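Long-range contacts in protein B (Streptococcus agalactiae, PDB 5H6I), which permeabilises membranes as a secreted pore-forming toxin, the CAMP factor, and is also counted among the bacterial proteins that bind the Fc part of IgG: residues V32-Q37 against E87-L92; T62-P67 against T175-S180; K211-A216 against V235-A240. One frame throughout, in Å; residues are numbered along the deposited sequence.

In the fold
The chain is all helical, with five helices between residues 35 and 163 and three between 179 and 245. Contact 1 lies at the far end of the first group, its centre about 57 Å from that of contact 3, on the opposite side of the chain's centre. Contact 2 bridges the groups: it joins the turn leading into helix 65-84 to the turn before helix 179-196, about 8 Å (centre to centre) from the middle of the chain. Contact 3 is internal to the second group, its nearest atoms about 8 Å from contact 2. A sulfate ion, probably from the crystallisation liquor, lies about 5 Å from the Ile213 side chain.

Contact 1: V32-Q37 against E87-L92; sequences VNSNNQ and ETVYDL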
loop_
_atom_site.group_PDB
_atom_site.type_symbol
_atom_site.label_atom_id
_atom_site.label_comp_id
_atom_site.label_asym_id
_atom_site.label_seq_id
_atom_site.Cartn_x
_atom_site.Cartn_y
_atom_site.Cartn_z
ATOM N N VAL A 32 8.976 -25.359 27.267
ATOM C CA VAL A 32 7.628 -25.714 26.843
ATOM C C VAL A 32 7.448 -25.389 25.362
ATOM O O VAL A 32 8.135 -24.524 24.817
ATOM C CB VAL A 32 6.567 -24.997 27.709
ATOM C CG1 VAL A 32 6.437 -23.535 27.304
ATOM C CG2 VAL A 32 5.224 -25.712 27.621
ATOM N N ASN A 33 6.529 -26.100 24.709
ATOM C CA ASN A 33 6.230 -25.869 23.301
ATOM C C ASN A 33 5.363 -24.637 23.073
ATOM O O ASN A 33 5.045 -24.329 21.919
ATOM C CB ASN A 33 5.548 -27.101 22.699
ATOM C CG ASN A 33 6.506 -28.262 22.507
ATOM O OD1 ASN A 33 7.722 -28.101 22.611
ATOM N ND2 ASN A 33 5.960 -29.439 22.225
ATOM N N SER A 34 4.971 -23.933 24.136
ATOM C CA SER A 34 4.206 -22.701 24.000
ATOM C C SER A 34 5.091 -21.464 23.990
ATOM O O SER A 34 4.754 -20.476 23.325
ATOM C CB SER A 34 3.181 -22.587 25.131
ATOM O OG SER A 34 2.418 -23.775 25.255
ATOM N N ASN A 35 6.215 -21.491 24.710
ATOM C CA ASN A 35 7.114 -20.341 24.710
ATOM C C ASN A 35 7.860 -20.227 23.388
ATOM O O ASN A 35 8.012 -19.123 22.851
ATOM C CB ASN A 35 8.099 -20.438 25.875
ATOM C CG ASN A 35 8.946 -19.188 26.025
ATOM O OD1 ASN A 35 8.425 -18.096 26.251
ATOM N ND2 ASN A 35 10.259 -19.342 25.896
ATOM N N ASN A 36 8.338 -21.353 22.850
ATOM C CA ASN A 36 8.968 -21.328 21.534
ATOM C C ASN A 36 7.983 -20.862 20.470
ATOM O O ASN A 36 8.347 -20.100 19.569
ATOM C CB ASN A 36 9.521 -22.709 21.183
ATOM C CG ASN A 36 9.765 -22.878 19.694
ATOM O OD1 ASN A 36 8.933 -23.429 18.975
ATOM N ND2 ASN A 36 10.913 -22.401 19.225
ATOM N N GLN A 37 6.727 -21.305 20.565
ATOM C CA GLN A 37 5.704 -20.831 19.641
ATOM C C GLN A 37 5.441 -19.341 19.819
ATOM O O GLN A 37 5.086 -18.655 18.854
ATOM C CB GLN A 37 4.414 -21.630 19.839
ATOM C CG GLN A 37 3.304 -21.289 18.858
ATOM C CD GLN A 37 2.150 -22.271 18.922
ATOM O OE1 GLN A 37 1.918 -23.035 17.985
ATOM N NE2 GLN A 37 1.421 -22.256 20.032
ATOM N N GLU A 87 5.636 -15.456 30.130
ATOM C CA GLU A 87 5.944 -16.636 30.936
ATOM C C GLU A 87 4.730 -17.157 31.694
ATOM O O GLU A 87 4.845 -17.586 32.845
ATOM C CB GLU A 87 7.087 -16.335 31.900
ATOM C CG GLU A 87 6.984 -14.994 32.599
ATOM C CD GLU A 87 8.248 -14.646 33.358
ATOM O OE1 GLU A 87 9.345 -14.982 32.865
ATOM O OE2 GLU A 87 8.145 -14.043 34.446
ATOM N N THR A 88 3.550 -17.131 31.075
ATOM C CA THR A 88 2.384 -17.795 31.640
ATOM C C THR A 88 2.025 -19.095 30.935
ATOM O O THR A 88 1.236 -19.876 31.482
ATOM C CB THR A 88 1.146 -16.894 31.548
ATOM O OG1 THR A 88 0.996 -16.416 30.205
ATOM C CG2 THR A 88 1.272 -15.710 32.498
ATOM N N VAL A 89 2.588 -19.338 29.749
ATOM C CA VAL A 89 2.393 -20.572 28.992
ATOM C C VAL A 89 0.959 -21.041 28.779
ATOM O O VAL A 89 0.532 -22.053 29.349
ATOM C CB VAL A 89 3.225 -21.699 29.634
ATOM C CG1 VAL A 89 3.147 -22.964 28.795
ATOM C CG2 VAL A 89 4.672 -21.255 29.807
ATOM N N TYR A 90 0.214 -20.319 27.953
ATOM C CA TYR A 90 -1.221 -20.542 27.815
ATOM C C TYR A 90 -1.623 -20.964 26.403
ATOM O O TYR A 90 -0.823 -21.493 25.620
ATOM C CB TYR A 90 -1.876 -19.223 28.247
ATOM C CG TYR A 90 -1.667 -18.073 27.281
ATOM C CD1 TYR A 90 -0.396 -17.566 27.032
ATOM C CD2 TYR A 90 -2.742 -17.488 26.628
ATOM C CE1 TYR A 90 -0.203 -16.517 26.154
ATOM C CE2 TYR A 90 -2.560 -16.437 25.748
ATOM C CZ TYR A 90 -1.288 -15.956 25.515
ATOM O OH TYR A 90 -1.101 -14.910 24.642
ATOM N N ASP A 91 -2.891 -20.735 26.067
ATOM C CA ASP A 91 -3.435 -21.106 24.768
ATOM C C ASP A 91 -3.089 -20.033 23.741
ATOM O O ASP A 91 -3.500 -18.875 23.881
ATOM C CB ASP A 91 -4.948 -21.293 24.871
ATOM C CG ASP A 91 -5.590 -21.639 23.540
ATOM O OD1 ASP A 91 -4.906 -22.228 22.677
ATOM O OD2 ASP A 91 -6.785 -21.321 23.360
ATOM N N LEU A 92 -2.336 -20.416 22.711
ATOM C CA LEU A 92 -1.910 -19.499 21.663
ATOM C C LEU A 92 -2.734 -19.645 20.388
ATOM O O LEU A 92 -2.279 -19.241 19.313
ATOM C CB LEU A 92 -0.427 -19.705 21.353
ATOM C CG LEU A 92 0.574 -19.334 22.450
ATOM C CD1 LEU A 92 1.996 -19.537 21.957
ATOM C CD2 LEU A 92 0.369 -17.902 22.916
#
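Val32 and Val89 meet tip to tip, with Val32 CG2 3.6 Å from Val89 CG1. The other Val32 methyl, CG1, also reaches the pair of methyls on Val89. CG1 of Val89 stands anti to its own backbone N (chi1 -175°), the position in which it meets both branches of Val32. Two residues on, Ser34 faces the same methyl: Ser34 CB is 3.7 Å from Val89 CG1, and its hydroxyl is equally near that carbon. The backbone carbonyl of Ser34 meets the next apolar group, as Ser34 O lies 3.2 Å from Leu92 CD1. Gln37, near the start of helix 35-58, completes the contact. Its CG is anti to the backbone N (chi1 -176°), and the extended chain slides past Leu92 in the opposite direction. CB and CG of Gln37 both pack on Leu92 CD1, while the amide Gln37 NE2 lies 3.4 Å from Leu92 CB. Leu92 is the N-cap residue of helix 93-115 and also rests on Leu82 of helix 65-84, as does Tyr90. The beginning of helix 35-58 and the residues before it thus lie against the loop joining those two helices, within the IgG constant region-binding part of the chain. Methyls of Val89 and Leu92 pack on Val32 and against a hydroxyl, a carbonyl and an amide nitrogen, by van der Waals contact without polar pairing between the segments.

Contact 2: T62-P67 against T175-S180; sequences TDYEKP and TIYTKS
The phenol oxygen of Tyr177 is held by two hydrogen bonds with Asp63, one accepted and one donated. The backbone N of Asp63 donates to Tyr177 OH at 3.1 Å and nearly straight (164°), and the hydroxyl in turn donates to Asp63 OD2. That second bond is very short, at 2.5 Å between OH and OD2, and its exact length is best treated with caution. OD2 lies at the edge of the Tyr177 ring, in its plane, with carboxylate and ring tilted by only 21°. Within the first segment, Thr62 OG1 accepts from the backbone N of Tyr64 at 3.0 Å, an ST turn that overlaps the type I turn from Thr62 to Glu65, in which Asp63 N lies.

Apolar packing flanks the polar centre. Thr62 CG2 touches Ile176 CD1 at 3.7 Å, the two side chains crossing at about a right angle, and Thr62 CB lies 3.8 Å from Tyr177 CE1. The same CE1 sits at the edge of the Tyr64 ring, in plane, 3.9 Å from Tyr64 CE2.

Helix 121-139 backs the site: Tyr64 OH bonds Asn124, Tyr177 also touches Asn124, and Asp63 packs on Ile125. The contact therefore joins the turns leading into helices 65-84 and 179-196 beside a third helix.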
loop_
_atom_site.group_PDB
_atom_site.type_symbol
_atom_site.label_atom_id
_atom_site.label_comp_id
_atom_site.label_asym_id
_atom_site.label_seq_id
_atom_site.Cartn_x
_atom_site.Cartn_y
_atom_site.Cartn_z
ATOM N N THR A 62 -5.397 7.045 0.197
ATOM C CA THR A 62 -6.178 6.080 -0.559
ATOM C C THR A 62 -7.182 5.388 0.362
ATOM O O THR A 62 -7.336 5.745 1.536
ATOM C CB THR A 62 -5.255 5.065 -1.237
ATOM O OG1 THR A 62 -4.882 4.052 -0.295
ATOM C CG2 THR A 62 -3.999 5.749 -1.758
ATOM N N ASP A 63 -7.872 4.383 -0.180
ATOM C CA ASP A 63 -8.795 3.580 0.610
ATOM C C ASP A 63 -8.080 2.622 1.552
ATOM O O ASP A 63 -8.747 1.945 2.343
ATOM C CB ASP A 63 -9.728 2.794 -0.313
ATOM C CG ASP A 63 -10.521 3.692 -1.240
ATOM O OD1 ASP A 63 -11.422 4.404 -0.752
ATOM O OD2 ASP A 63 -10.239 3.688 -2.457
ATOM N N TYR A 64 -6.752 2.547 1.486
ATOM C CA TYR A 64 -5.969 1.661 2.335
ATOM C C TYR A 64 -5.117 2.422 3.343
ATOM O O TYR A 64 -4.247 1.823 3.980
ATOM C CB TYR A 64 -5.084 0.755 1.476
ATOM C CG TYR A 64 -5.837 0.043 0.376
ATOM C CD1 TYR A 64 -6.474 -1.169 0.615
ATOM C CD2 TYR A 64 -5.918 0.586 -0.900
ATOM C CE1 TYR A 64 -7.166 -1.820 -0.388
ATOM C CE2 TYR A 64 -6.608 -0.059 -1.908
ATOM C CZ TYR A 64 -7.230 -1.261 -1.647
ATOM O OH TYR A 64 -7.917 -1.903 -2.650
ATOM N N GLU A 65 -5.340 3.728 3.501
ATOM C CA GLU A 65 -4.557 4.494 4.466
ATOM C C GLU A 65 -4.965 4.151 5.893
ATOM O O GLU A 65 -4.123 3.781 6.719
ATOM C CB GLU A 65 -4.715 5.991 4.202
ATOM C CG GLU A 65 -3.997 6.876 5.211
ATOM C CD GLU A 65 -4.550 8.288 5.250
ATOM O OE1 GLU A 65 -4.303 9.052 4.294
ATOM O OE2 GLU A 65 -5.234 8.633 6.238
ATOM N N LYS A 66 -6.253 4.267 6.199
ATOM C CA LYS A 66 -6.766 3.948 7.525
ATOM C C LYS A 66 -6.733 2.448 7.818
ATOM O O LYS A 66 -6.443 2.066 8.959
ATOM C CB LYS A 66 -8.186 4.493 7.693
ATOM C CG LYS A 66 -8.635 4.581 9.140
ATOM C CD LYS A 66 -8.051 5.801 9.831
ATOM C CE LYS A 66 -8.309 5.756 11.329
ATOM N NZ LYS A 66 -7.460 4.737 12.005
ATOM N N PRO A 67 -7.041 1.565 6.854
ATOM C CA PRO A 67 -6.896 0.125 7.141
ATOM C C PRO A 67 -5.504 -0.280 7.605
ATOM O O PRO A 67 -5.381 -1.016 8.597
ATOM C CB PRO A 67 -7.272 -0.527 5.806
ATOM C CG PRO A 67 -8.264 0.401 5.225
ATOM C CD PRO A 67 -7.796 1.783 5.603
ATOM N N THR A 175 -7.876 8.458 -11.119
ATOM C CA THR A 175 -7.929 8.217 -9.687
ATOM C C THR A 175 -6.533 8.347 -9.082
ATOM O O THR A 175 -5.527 8.435 -9.787
ATOM C CB THR A 175 -8.513 6.836 -9.390
ATOM O OG1 THR A 175 -7.605 5.824 -9.845
ATOM C CG2 THR A 175 -9.853 6.661 -10.090
ATOM N N ILE A 176 -6.482 8.358 -7.748
ATOM C CA ILE A 176 -5.198 8.455 -7.060
ATOM C C ILE A 176 -4.322 7.255 -7.388
ATOM O O ILE A 176 -3.090 7.366 -7.432
ATOM C CB ILE A 176 -5.416 8.614 -5.541
ATOM C CG1 ILE A 176 -4.075 8.738 -4.811
ATOM C CG2 ILE A 176 -6.238 7.457 -4.987
ATOM C CD1 ILE A 176 -4.206 9.108 -3.351
ATOM N N TYR A 177 -4.935 6.097 -7.647
ATOM C CA TYR A 177 -4.165 4.924 -8.045
ATOM C C TYR A 177 -3.584 5.086 -9.444
ATOM O O TYR A 177 -2.504 4.556 -9.729
ATOM C CB TYR A 177 -5.042 3.674 -7.963
ATOM C CG TYR A 177 -5.806 3.573 -6.662
ATOM C CD1 TYR A 177 -5.226 2.997 -5.538
ATOM C CD2 TYR A 177 -7.099 4.066 -6.551
ATOM C CE1 TYR A 177 -5.915 2.910 -4.344
ATOM C CE2 TYR A 177 -7.796 3.984 -5.361
ATOM C CZ TYR A 177 -7.198 3.406 -4.260
ATOM O OH TYR A 177 -7.890 3.320 -3.074
ATOM N N THR A 178 -4.279 5.814 -10.323
ATOM C CA THR A 178 -3.727 6.099 -11.643
ATOM C C THR A 178 -2.484 6.972 -11.538
ATOM O O THR A 178 -1.509 6.771 -12.272
ATOM C CB THR A 178 -4.782 6.778 -12.520
ATOM O OG1 THR A 178 -6.011 6.046 -12.446
ATOM C CG2 THR A 178 -4.317 6.837 -13.967
ATOM N N LYS A 179 -2.497 7.940 -10.624
ATOM C CA LYS A 179 -1.371 8.845 -10.435
ATOM C C LYS A 179 -0.234 8.224 -9.636
ATOM O O LYS A 179 0.782 8.893 -9.419
ATOM C CB LYS A 179 -1.846 10.128 -9.750
ATOM C CG LYS A 179 -2.836 10.929 -10.577
ATOM C CD LYS A 179 -3.442 12.059 -9.768
ATOM C CE LYS A 179 -4.306 12.954 -10.639
ATOM N NZ LYS A 179 -4.910 14.068 -9.860
ATOM N N SER A 180 -0.378 6.973 -9.193
ATOM C CA SER A 180 0.714 6.313 -8.485
ATOM C C SER A 180 1.917 6.112 -9.396
ATOM O O SER A 180 3.067 6.203 -8.949
ATOM C CB SER A 180 0.238 4.975 -7.917
ATOM O OG SER A 180 1.270 4.337 -7.184
#

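Contact 3: K211-A216 against V235-A240; sequences KAITHA and VTLQAA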
loop_
_atom_site.group_PDB
_atom_site.type_symbol
_atom_site.label_atom_id
_atom_site.label_comp_id
_atom_site.label_asym_id
_atom_site.label_seq_id
_atom_site.Cartn_x
_atom_site.Cartn_y
_atom_site.Cartn_z
ATOM N N LYS A 211 11.869 22.242 -13.920
ATOM C CA LYS A 211 10.592 22.819 -14.329
ATOM C C LYS A 211 9.602 21.733 -14.732
ATOM O O LYS A 211 8.408 21.829 -14.427
ATOM C CB LYS A 211 10.801 23.806 -15.478
ATOM C CG LYS A 211 11.456 25.117 -15.072
ATOM C CD LYS A 211 11.851 25.933 -16.294
ATOM C CE LYS A 211 12.600 27.196 -15.905
ATOM N NZ LYS A 211 13.115 27.920 -17.101
ATOM N N ALA A 212 10.083 20.692 -15.414
ATOM C CA ALA A 212 9.198 19.609 -15.828
ATOM C C ALA A 212 8.779 18.743 -14.648
ATOM O O ALA A 212 7.664 18.209 -14.639
ATOM C CB ALA A 212 9.876 18.757 -16.898
ATOM N N ILE A 213 9.655 18.582 -13.654
ATOM C CA ILE A 213 9.283 17.844 -12.451
ATOM C C ILE A 213 8.193 18.589 -11.691
ATOM O O ILE A 213 7.181 18.004 -11.290
ATOM C CB ILE A 213 10.519 17.594 -11.569
ATOM C CG1 ILE A 213 11.532 16.716 -12.304
ATOM C CG2 ILE A 213 10.113 16.952 -10.252
ATOM C CD1 ILE A 213 12.838 16.538 -11.561
ATOM N N THR A 214 8.383 19.898 -11.491
ATOM C CA THR A 214 7.357 20.706 -10.838
ATOM C C THR A 214 6.064 20.722 -11.643
ATOM O O THR A 214 4.971 20.729 -11.064
ATOM C CB THR A 214 7.874 22.131 -10.623
ATOM O OG1 THR A 214 9.040 22.097 -9.790
ATOM C CG2 THR A 214 6.814 22.999 -9.960
ATOM N N HIS A 215 6.165 20.711 -12.975
ATOM C CA HIS A 215 4.965 20.681 -13.806
ATOM C C HIS A 215 4.231 19.353 -13.670
ATOM O O HIS A 215 2.994 19.320 -13.650
ATOM C CB HIS A 215 5.330 20.945 -15.267
ATOM C CG HIS A 215 4.181 20.789 -16.213
ATOM N ND1 HIS A 215 3.911 19.607 -16.868
ATOM C CD2 HIS A 215 3.230 21.666 -16.613
ATOM C CE1 HIS A 215 2.845 19.763 -17.632
ATOM N NE2 HIS A 215 2.411 21.004 -17.494
ATOM N N ALA A 216 4.973 18.246 -13.579
ATOM C CA ALA A 216 4.336 16.949 -13.384
ATOM C C ALA A 216 3.635 16.869 -12.034
ATOM O O ALA A 216 2.604 16.196 -11.910
ATOM C CB ALA A 216 5.368 15.829 -13.517
ATOM N N VAL A 235 5.273 10.502 -20.052
ATOM C CA VAL A 235 6.150 10.510 -21.218
ATOM C C VAL A 235 6.826 11.867 -21.373
ATOM O O VAL A 235 8.006 11.952 -21.739
ATOM C CB VAL A 235 5.354 10.117 -22.478
ATOM C CG1 VAL A 235 5.960 10.747 -23.724
ATOM C CG2 VAL A 235 5.282 8.603 -22.613
ATOM N N THR A 236 6.094 12.948 -21.098
ATOM C CA THR A 236 6.684 14.282 -21.173
ATOM C C THR A 236 7.811 14.445 -20.163
ATOM O O THR A 236 8.875 14.987 -20.488
ATOM C CB THR A 236 5.610 15.348 -20.950
ATOM O OG1 THR A 236 4.595 15.216 -21.951
ATOM C CG2 THR A 236 6.218 16.741 -21.025
ATOM N N LEU A 237 7.600 13.976 -18.931
ATOM C CA LEU A 237 8.655 14.053 -17.927
ATOM C C LEU A 237 9.819 13.137 -18.282
ATOM O O LEU A 237 10.984 13.493 -18.071
ATOM C CB LEU A 237 8.097 13.712 -16.546
ATOM C CG LEU A 237 9.088 13.810 -15.383
ATOM C CD1 LEU A 237 9.601 15.235 -15.228
ATOM C CD2 LEU A 237 8.456 13.324 -14.090
ATOM N N GLN A 238 9.525 11.953 -18.827
ATOM C CA GLN A 238 10.591 11.066 -19.279
ATOM C C GLN A 238 11.369 11.688 -20.432
ATOM O O GLN A 238 12.591 11.524 -20.527
ATOM C CB GLN A 238 10.012 9.712 -19.691
ATOM C CG GLN A 238 9.781 8.757 -18.533
ATOM C CD GLN A 238 9.218 7.424 -18.983
ATOM O OE1 GLN A 238 8.483 7.347 -19.967
ATOM N NE2 GLN A 238 9.561 6.363 -18.261
ATOM N N ALA A 239 10.675 12.406 -21.318
ATOM C CA ALA A 239 11.359 13.104 -22.400
ATOM C C ALA A 239 12.194 14.264 -21.876
ATOM O O ALA A 239 13.243 14.580 -22.447
ATOM C CB ALA A 239 10.345 13.602 -23.431
ATOM N N ALA A 240 11.747 14.908 -20.795
ATOM C CA ALA A 240 12.526 15.991 -20.209
ATOM C C ALA A 240 13.766 15.469 -19.497
ATOM O O ALA A 240 14.767 16.187 -19.390
ATOM C CB ALA A 240 11.662 16.801 -19.247
#
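The antiparallel hairpin of helices 203-220 and 227-245 is packed here around Leu237, which lies against Ala212, Ile213 and Ala216. The axes of the two short segments come within 9.5 Å of each other and run at 166°, close to antiparallel. The backbones are nearest where Ala212 faces Leu237, their CA atoms 6.0 Å apart. A little further along, two alanines meet directly, Ala212 CB lying 3.5 Å from Ala240 CB. Just a methyl on each side is consistent with the close approach of the backbones.

Leu237 supplies most of what segment 235-240 brings to the contact. Its CB points to the facing helix, and chi1 (-178°) sets CG anti to the backbone N. The two terminal methyls divide the neighbouring surface between them. CD1 lies over the backbone of the facing helix, 3.6 Å from Ala212 O, and also 3.9 Å from Ala212 CB. It touches the next residue as well, at 3.8 Å from Ile213 CG1, the Leu237 and Ile213 side chains crossing obliquely. CD2 turns to the following turn and meets Ala216 CB at 4.0 Å. Ala212 O accepts the backbone bond from Ala216 N within its own helix, so this carbonyl is satisfied even though a methyl packs on it.

A polar link runs beside the apolar seam: His215 ND1 hydrogen-bonds Glu233, which lies one turn before Leu237 on helix 227-245. Helix 179-196 packs on the pair, with Ile213 on Ile186 and Arg190, Ala216 on Leu182 and Leu237 on Thr189. The three helices together form a small bundle, in which this contact is the seam between the last two.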